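Local coordinates for antigen MTB48, Mycobacterial protein (Mycobacterium smegmatis, PDB 4WJ1) that is an ESX-1 type VII secretion protein whose PE- and PPE-like domains are present in this chain, and which is probably involved in DNA conjugation in the recipient strain, at residues A[16-19]-A[20-24]. Numbering follows the deposited sequence.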
loop_
_atom_site.group_PDB
_atom_site.type_symbol
_atom_site.label_atom_id
_atom_site.label_comp_id
_atom_site.label_asym_id
_atom_site.label_seq_id
_atom_site.Cartn_x
_atom_site.Cartn_y
_atom_site.Cartn_z
ATOM N N GLU A 16 -5.668 -2.386 -27.892
ATOM C CA GLU A 16 -4.334 -2.845 -27.494
ATOM C C GLU A 16 -3.636 -1.820 -26.623
ATOM O O GLU A 16 -3.178 -2.155 -25.534
ATOM C CB GLU A 16 -3.446 -3.141 -28.699
ATOM C CG GLU A 16 -3.122 -4.610 -28.887
ATOM C CD GLU A 16 -2.705 -5.296 -27.607
ATOM O OE1 GLU A 16 -1.739 -4.840 -26.965
ATOM O OE2 GLU A 16 -3.354 -6.299 -27.240
ATOM N N ARG A 17 -3.551 -0.581 -27.106
ATOM C CA ARG A 17 -2.910 0.492 -26.349
ATOM C C ARG A 17 -3.459 0.526 -24.932
ATOM O O ARG A 17 -2.704 0.658 -23.980
ATOM C CB ARG A 17 -3.105 1.859 -27.027
ATOM C CG ARG A 17 -2.050 2.213 -28.090
ATOM C CD ARG A 17 -2.608 3.081 -29.246
ATOM N NE ARG A 17 -3.690 3.987 -28.842
ATOM C CZ ARG A 17 -4.517 4.611 -29.687
ATOM N NH1 ARG A 17 -4.401 4.437 -31.000
ATOM N NH2 ARG A 17 -5.465 5.418 -29.220
ATOM N N LYS A 18 -4.766 0.364 -24.788
ATOM C CA LYS A 18 -5.381 0.426 -23.466
ATOM C C LYS A 18 -5.072 -0.787 -22.610
ATOM O O LYS A 18 -4.869 -0.659 -21.402
ATOM C CB LYS A 18 -6.889 0.569 -23.567
ATOM C CG LYS A 18 -7.514 0.922 -22.242
ATOM C CD LYS A 18 -7.299 2.397 -21.935
ATOM C CE LYS A 18 -6.948 2.622 -20.485
ATOM N NZ LYS A 18 -5.515 2.789 -20.322
ATOM N N ALA A 19 -5.077 -1.970 -23.219
ATOM C CA ALA A 19 -4.744 -3.169 -22.469
ATOM C C ALA A 19 -3.291 -3.035 -22.026
ATOM O O ALA A 19 -2.914 -3.407 -20.917
ATOM C CB ALA A 19 -4.951 -4.415 -23.307
ATOM N N HIS A 20 -2.486 -2.459 -22.904
ATOM C CA HIS A 20 -1.072 -2.270 -22.638
ATOM C C HIS A 20 -0.884 -1.304 -21.471
ATOM O O HIS A 20 -0.128 -1.604 -20.557
ATOM C CB HIS A 20 -0.356 -1.777 -23.894
ATOM C CG HIS A 20 1.083 -1.463 -23.683
ATOM N ND1 HIS A 20 2.042 -2.439 -23.512
ATOM C CD2 HIS A 20 1.741 -0.278 -23.615
ATOM C CE1 HIS A 20 3.223 -1.874 -23.342
ATOM N NE2 HIS A 20 3.065 -0.562 -23.409
ATOM N N GLU A 21 -1.594 -0.173 -21.475
ATOM C CA GLU A 21 -1.495 0.774 -20.360
ATOM C C GLU A 21 -1.886 0.120 -19.047
ATOM O O GLU A 21 -1.271 0.388 -18.017
ATOM C CB GLU A 21 -2.377 2.003 -20.563
ATOM C CG GLU A 21 -1.983 2.920 -21.696
ATOM C CD GLU A 21 -3.001 4.041 -21.892
ATOM O OE1 GLU A 21 -4.074 3.781 -22.483
ATOM O OE2 GLU A 21 -2.736 5.178 -21.443
ATOM N N CYS A 22 -2.916 -0.720 -19.090
ATOM C CA CYS A 22 -3.368 -1.438 -17.906
ATOM C C CYS A 22 -2.316 -2.365 -17.327
ATOM O O CYS A 22 -2.414 -2.750 -16.168
ATOM C CB CYS A 22 -4.606 -2.261 -18.229
ATOM S SG CYS A 22 -6.047 -1.246 -18.442
ATOM N N GLU A 23 -1.339 -2.744 -18.148
ATOM C CA GLU A 23 -0.273 -3.648 -17.740
ATOM C C GLU A 23 0.982 -2.882 -17.288
ATOM O O GLU A 23 2.030 -3.480 -17.058
ATOM C CB GLU A 23 0.074 -4.595 -18.896
ATOM C CG GLU A 23 -0.960 -5.693 -19.108
ATOM C CD GLU A 23 -0.644 -6.592 -20.296
ATOM O OE1 GLU A 23 -0.175 -6.089 -21.351
ATOM O OE2 GLU A 23 -0.856 -7.816 -20.151
ATOM N N SER A 24 0.865 -1.561 -17.183
ATOM C CA SER A 24 1.981 -0.713 -16.804
ATOM C C SER A 24 2.628 -1.209 -15.519
ATOM O O SER A 24 1.956 -1.463 -14.526
ATOM C CB SER A 24 1.530 0.739 -16.628
ATOM O OG SER A 24 1.230 1.337 -17.875
#
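The carboxylate of Glu21 receives the ammonium of Lys18 over its face rather than at its rim: Lys18 NZ lies 2.8 Å from Glu21 OE1, about 80° out of the carboxylate plane, in an i to i+3 salt bridge on one helix. The lysine reaches it by folding, with CG anti to the backbone N (chi1 -168°) and bends at each later torsion, which brings CD to 3.6 Å from the same oxygen. A second bond, to the carbonyl oxygen of His176, helps fix the ammonium. Glu21 CG also packs at 3.3 Å against the carbonyl oxygen of Arg17. Three backbone i to i+4 bonds hold the turn: His20 N to Glu16 O (2.7 Å), Glu21 N to Arg17 O and Cys22 N to Lys18 O. The next, Glu23 N to Ala19 O, is weak at 3.3 Å and 121°, but Glu23 N also bonds His20 O at 2.9 Å (i to i+3). Ser24 OG and Ser24 N both bond to Glu21 O. Arg75 of helix 40-96 forms salt bridges with both Glu16 and Glu23. Ala19 and Cys22 pack on helix 40-96; Cys22 and Ser24 meet helix 154-178. This short PE helix therefore lies against the long PE helix and a helix of the PPE part.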